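Local coordinates for response regulator receiver protein (Dyadobacter fermentans, PDB 4XLT) that probably acts in two-component signalling as a receiver domain that is switched by phosphorylation of a conserved aspartate, at residues G68-G76 against Q102-I110. Sequence-based numbering, arbitrary orientation.
Sequences GFEFTEHYG and QAEANPHII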
ATOM      1  N   GLY A  68       1.194 -21.373  -3.663  1.00 84.18           N
ATOM      2  CA  GLY A  68       1.021 -20.000  -4.105  1.00 76.17           C
ATOM      3  C   GLY A  68       0.281 -19.124  -3.110  1.00 81.66           C
ATOM      4  O   GLY A  68       0.671 -17.980  -2.866  1.00 53.39           O
ATOM      5  N   PHE A  69      -0.788 -19.659  -2.531  1.00115.58           N
ATOM      6  CA  PHE A  69      -1.626 -18.887  -1.619  1.00117.10           C
ATOM      7  C   PHE A  69      -1.163 -19.020  -0.170  1.00108.89           C
ATOM      8  O   PHE A  69      -1.846 -18.578   0.755  1.00114.66           O
ATOM      9  CB  PHE A  69      -3.087 -19.307  -1.761  1.00126.50           C
ATOM     10  CG  PHE A  69      -3.602 -19.210  -3.168  1.00128.79           C
ATOM     11  CD1 PHE A  69      -3.697 -17.980  -3.799  1.00122.83           C
ATOM     12  CD2 PHE A  69      -3.980 -20.344  -3.865  1.00136.52           C
ATOM     13  CE1 PHE A  69      -4.162 -17.883  -5.096  1.00124.91           C
ATOM     14  CE2 PHE A  69      -4.449 -20.253  -5.162  1.00138.32           C
ATOM     15  CZ  PHE A  69      -4.536 -19.022  -5.780  1.00132.39           C
ATOM     16  N   GLU A  70      -0.002 -19.639   0.018  1.00 88.15           N
ATOM     17  CA  GLU A  70       0.695 -19.582   1.296  1.00 64.70           C
ATOM     18  C   GLU A  70       1.872 -18.627   1.156  1.00 47.01           C
ATOM     19  O   GLU A  70       2.279 -17.974   2.118  1.00 46.28           O
ATOM     20  CB  GLU A  70       1.172 -20.966   1.740  1.00 61.68           C
ATOM     21  CG  GLU A  70       0.058 -21.927   2.132  1.00 73.71           C
ATOM     22  CD  GLU A  70      -0.467 -22.737   0.960  1.00 80.42           C
ATOM     23  OE1 GLU A  70      -0.572 -23.974   1.096  1.00 77.21           O
ATOM     24  OE2 GLU A  70      -0.780 -22.141  -0.093  1.00 84.62           O
ATOM     25  N   PHE A  71       2.411 -18.549  -0.057  1.00 40.21           N
ATOM     26  CA  PHE A  71       3.488 -17.617  -0.361  1.00 33.29           C
ATOM     27  C   PHE A  71       3.010 -16.178  -0.206  1.00 29.85           C
ATOM     28  O   PHE A  71       3.733 -15.330   0.313  1.00 24.02           O
ATOM     29  CB  PHE A  71       4.018 -17.842  -1.780  1.00 33.49           C
ATOM     30  CG  PHE A  71       5.094 -16.872  -2.189  1.00 24.42           C
ATOM     31  CD1 PHE A  71       6.427 -17.173  -1.980  1.00 29.17           C
ATOM     32  CD2 PHE A  71       4.771 -15.659  -2.784  1.00 24.43           C
ATOM     33  CE1 PHE A  71       7.421 -16.286  -2.353  1.00 28.51           C
ATOM     34  CE2 PHE A  71       5.761 -14.766  -3.157  1.00 23.67           C
ATOM     35  CZ  PHE A  71       7.088 -15.081  -2.943  1.00 24.40           C
ATOM     36  N   THR A  72       1.793 -15.909  -0.669  1.00 32.97           N
ATOM     37  CA  THR A  72       1.240 -14.561  -0.620  1.00 34.88           C
ATOM     38  C   THR A  72       1.015 -14.100   0.813  1.00 23.31           C
ATOM     39  O   THR A  72       1.076 -12.906   1.101  1.00 26.47           O
ATOM     40  CB  THR A  72      -0.089 -14.463  -1.390  1.00 30.58           C
ATOM     41  OG1 THR A  72      -0.978 -15.498  -0.950  1.00 37.09           O
ATOM     42  CG2 THR A  72       0.159 -14.601  -2.883  1.00 25.25           C
ATOM     43  N   GLU A  73       0.757 -15.048   1.707  1.00 26.96           N
ATOM     44  CA  GLU A  73       0.556 -14.721   3.113  1.00 30.33           C
ATOM     45  C   GLU A  73       1.847 -14.187   3.722  1.00 31.11           C
ATOM     46  O   GLU A  73       1.835 -13.195   4.450  1.00 33.88           O
ATOM     47  CB  GLU A  73       0.062 -15.940   3.891  1.00 33.18           C
ATOM     48  CG  GLU A  73      -1.250 -16.500   3.379  1.00 61.44           C
ATOM     49  CD  GLU A  73      -1.907 -17.429   4.377  1.00 73.81           C
ATOM     50  OE1 GLU A  73      -1.715 -17.219   5.593  1.00 78.71           O
ATOM     51  OE2 GLU A  73      -2.610 -18.368   3.946  1.00 81.81           O
ATOM     52  N   HIS A  74       2.957 -14.850   3.414  1.00 23.75           N
ATOM     53  CA  HIS A  74       4.266 -14.377   3.845  1.00 20.96           C
ATOM     54  C   HIS A  74       4.669 -13.124   3.081  1.00 17.15           C
ATOM     55  O   HIS A  74       5.350 -12.255   3.619  1.00 24.59           O
ATOM     56  CB  HIS A  74       5.318 -15.467   3.667  1.00 21.95           C
ATOM     57  CG  HIS A  74       5.249 -16.539   4.708  1.00 27.66           C
ATOM     58  ND1 HIS A  74       5.772 -16.380   5.973  1.00 26.44           N
ATOM     59  CD2 HIS A  74       4.711 -17.781   4.676  1.00 30.59           C
ATOM     60  CE1 HIS A  74       5.563 -17.478   6.674  1.00 36.81           C
ATOM     61  NE2 HIS A  74       4.921 -18.344   5.911  1.00 44.50           N
ATOM     62  N   TYR A  75       4.236 -13.040   1.826  1.00 16.17           N
ATOM     63  CA  TYR A  75       4.516 -11.881   0.990  1.00 13.68           C
ATOM     64  C   TYR A  75       3.817 -10.632   1.526  1.00 21.19           C
ATOM     65  O   TYR A  75       4.376  -9.534   1.495  1.00 12.64           O
ATOM     66  CB  TYR A  75       4.088 -12.150  -0.455  1.00 15.83           C
ATOM     67  CG  TYR A  75       4.324 -10.982  -1.387  1.00 15.29           C
ATOM     68  CD1 TYR A  75       5.556 -10.793  -1.998  1.00 10.36           C
ATOM     69  CD2 TYR A  75       3.314 -10.067  -1.652  1.00 11.31           C
ATOM     70  CE1 TYR A  75       5.777  -9.726  -2.844  1.00  9.12           C
ATOM     71  CE2 TYR A  75       3.524  -8.999  -2.496  1.00 10.43           C
ATOM     72  CZ  TYR A  75       4.757  -8.831  -3.089  1.00 10.54           C
ATOM     73  OH  TYR A  75       4.971  -7.763  -3.931  1.00  8.18           O
ATOM     74  N   GLY A  76       2.596 -10.806   2.023  1.00 16.12           N
ATOM     75  CA  GLY A  76       1.826  -9.705   2.574  1.00 17.38           C
ATOM     76  C   GLY A  76       2.435  -9.149   3.848  1.00 24.22           C
ATOM     77  O   GLY A  76       2.056  -8.071   4.306  1.00 19.32           O
ATOM     78  N   GLN A 102      -9.846 -17.021  -7.248  1.00 46.02           N
ATOM     79  CA  GLN A 102      -9.015 -16.845  -6.062  1.00 47.98           C
ATOM     80  C   GLN A 102      -7.907 -15.826  -6.298  1.00 38.27           C
ATOM     81  O   GLN A 102      -7.630 -14.985  -5.441  1.00 33.94           O
ATOM     82  CB  GLN A 102      -8.411 -18.181  -5.630  1.00 61.50           C
ATOM     83  CG  GLN A 102      -7.506 -18.096  -4.410  1.00 71.35           C
ATOM     84  CD  GLN A 102      -8.261 -18.051  -3.096  1.00 84.57           C
ATOM     85  OE1 GLN A 102      -9.388 -17.559  -3.023  1.00 92.37           O
ATOM     86  NE2 GLN A 102      -7.639 -18.572  -2.044  1.00 84.93           N
ATOM     87  N   ALA A 103      -7.270 -15.917  -7.462  1.00 34.31           N
ATOM     88  CA  ALA A 103      -6.235 -14.969  -7.849  1.00 28.89           C
ATOM     89  C   ALA A 103      -6.814 -13.564  -7.914  1.00 30.87           C
ATOM     90  O   ALA A 103      -6.193 -12.602  -7.460  1.00 26.89           O
ATOM     91  CB  ALA A 103      -5.629 -15.357  -9.184  1.00 28.64           C
ATOM     92  N   GLU A 104      -8.012 -13.464  -8.480  1.00 30.35           N
ATOM     93  CA  GLU A 104      -8.746 -12.206  -8.565  1.00 30.44           C
ATOM     94  C   GLU A 104      -9.009 -11.625  -7.179  1.00 31.48           C
ATOM     95  O   GLU A 104      -8.899 -10.417  -6.970  1.00 29.40           O
ATOM     96  CB  GLU A 104     -10.066 -12.420  -9.309  1.00 40.58           C
ATOM     97  CG  GLU A 104     -10.988 -11.218  -9.337  1.00 53.84           C
ATOM     98  CD  GLU A 104     -12.319 -11.531  -9.991  1.00 73.61           C
ATOM     99  OE1 GLU A 104     -12.614 -12.728 -10.202  1.00 80.20           O
ATOM    100  OE2 GLU A 104     -13.069 -10.582 -10.299  1.00 81.91           O
ATOM    101  N   ALA A 105      -9.349 -12.499  -6.236  1.00 34.50           N
ATOM    102  CA  ALA A 105      -9.655 -12.089  -4.871  1.00 34.28           C
ATOM    103  C   ALA A 105      -8.398 -11.699  -4.093  1.00 33.35           C
ATOM    104  O   ALA A 105      -8.452 -10.867  -3.186  1.00 31.95           O
ATOM    105  CB  ALA A 105     -10.399 -13.198  -4.146  1.00 30.60           C
ATOM    106  N   ASN A 106      -7.269 -12.307  -4.447  1.00 27.23           N
ATOM    107  CA  ASN A 106      -6.007 -12.026  -3.771  1.00 27.16           C
ATOM    108  C   ASN A 106      -5.404 -10.704  -4.250  1.00 25.58           C
ATOM    109  O   ASN A 106      -5.057 -10.558  -5.422  1.00 14.57           O
ATOM    110  CB  ASN A 106      -5.019 -13.175  -3.986  1.00 18.38           C
ATOM    111  CG  ASN A 106      -3.819 -13.104  -3.051  1.00 26.09           C
ATOM    112  OD1 ASN A 106      -3.221 -12.045  -2.858  1.00 29.78           O
ATOM    113  ND2 ASN A 106      -3.461 -14.241  -2.466  1.00 22.79           N
ATOM    114  N   PRO A 107      -5.270  -9.741  -3.327  1.00 22.21           N
ATOM    115  CA  PRO A 107      -4.794  -8.383  -3.620  1.00 19.44           C
ATOM    116  C   PRO A 107      -3.385  -8.357  -4.209  1.00 15.05           C
ATOM    117  O   PRO A 107      -3.085  -7.510  -5.050  1.00 15.33           O
ATOM    118  CB  PRO A 107      -4.812  -7.697  -2.247  1.00 13.15           C
ATOM    119  CG  PRO A 107      -5.700  -8.540  -1.396  1.00 20.75           C
ATOM    120  CD  PRO A 107      -5.529  -9.935  -1.892  1.00 15.91           C
ATOM    121  N   HIS A 108      -2.533  -9.278  -3.772  1.00 11.84           N
ATOM    122  CA  HIS A 108      -1.138  -9.272  -4.194  1.00 17.22           C
ATOM    123  C   HIS A 108      -0.950  -9.929  -5.555  1.00 14.27           C
ATOM    124  O   HIS A 108       0.020  -9.642  -6.257  1.00 11.51           O
ATOM    125  CB  HIS A 108      -0.270  -9.964  -3.148  1.00 19.41           C
ATOM    126  CG  HIS A 108      -0.460  -9.422  -1.765  1.00 23.90           C
ATOM    127  ND1 HIS A 108      -0.091  -8.142  -1.413  1.00 11.55           N
ATOM    128  CD2 HIS A 108      -0.996  -9.982  -0.655  1.00 13.98           C
ATOM    129  CE1 HIS A 108      -0.384  -7.938  -0.141  1.00 18.09           C
ATOM    130  NE2 HIS A 108      -0.934  -9.039   0.342  1.00 18.51           N
ATOM    131  N   ILE A 109      -1.879 -10.805  -5.927  1.00 13.87           N
ATOM    132  CA  ILE A 109      -1.839 -11.432  -7.242  1.00 13.02           C
ATOM    133  C   ILE A 109      -2.533 -10.554  -8.275  1.00 19.62           C
ATOM    134  O   ILE A 109      -3.759 -10.440  -8.290  1.00 13.56           O
ATOM    135  CB  ILE A 109      -2.498 -12.820  -7.244  1.00 21.43           C
ATOM    136  CG1 ILE A 109      -1.826 -13.734  -6.215  1.00 16.09           C
ATOM    137  CG2 ILE A 109      -2.429 -13.427  -8.639  1.00 23.01           C
ATOM    138  CD1 ILE A 109      -0.359 -13.975  -6.490  1.00 36.12           C
ATOM    139  N   ILE A 110      -1.739  -9.932  -9.137  1.00 14.08           N
ATOM    140  CA  ILE A 110      -2.272  -9.046 -10.158  1.00 12.44           C
ATOM    141  C   ILE A 110      -3.094  -9.812 -11.185  1.00 17.69           C
ATOM    142  O   ILE A 110      -4.230  -9.445 -11.485  1.00 17.74           O
ATOM    143  CB  ILE A 110      -1.151  -8.286 -10.872  1.00 12.06           C
ATOM    144  CG1 ILE A 110      -0.513  -7.287  -9.908  1.00 10.79           C
ATOM    145  CG2 ILE A 110      -1.685  -7.579 -12.116  1.00 13.27           C
ATOM    146  CD1 ILE A 110       0.536  -6.420 -10.537  1.00 25.43           C
TER
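His108 lays one face of its imidazole toward the edge of the Tyr75 ring, an offset edge-to-face pair with planes at 73° and centroids 5.4 Å apart. Followed outward, its CB lies 3.9 Å from Tyr75 CD2, its CG meets the same carbon, and ND1 sits beside Tyr75 CE2, near the phenol plane. Farther round, CD2 nears Thr72 O obliquely, on the side facing Tyr75, and CE1 and NE2 both come up to Gly76 CA, NE2 at 3.6 Å. Replacing the histidine by an alanine would probably open a gap beside Gly76 and deprive the Tyr75 edge of its aromatic partner.

Two residues earlier Asn106, its CG anti to the backbone N (chi1 -166°), sends its amide toward helix 68-75 and uses both ends. OD1 takes the backbone N of His108 at 3.0 Å, in the carbonyl plane, closing an Asx turn after helix 97-105; ND2 reaches Thr72 OG1 at 3.2 Å in a weak, bent bond (146°). The same ND2 lies at the edge of the Phe69 ring, while Gln102 CG makes a CH-pi contact over one face, 3.6 Å from the centroid. Thr72 CG2 touches Ile109 CD1 at 3.7 Å, and Phe69 and Ile109 both rest on Met90 of strand 86-92. Helix 68-75 thus meets the end of helix 97-105 and the turn into strand 109-114 on one face of the parallel sheet, in the CheY-like α/β fold of receiver domains.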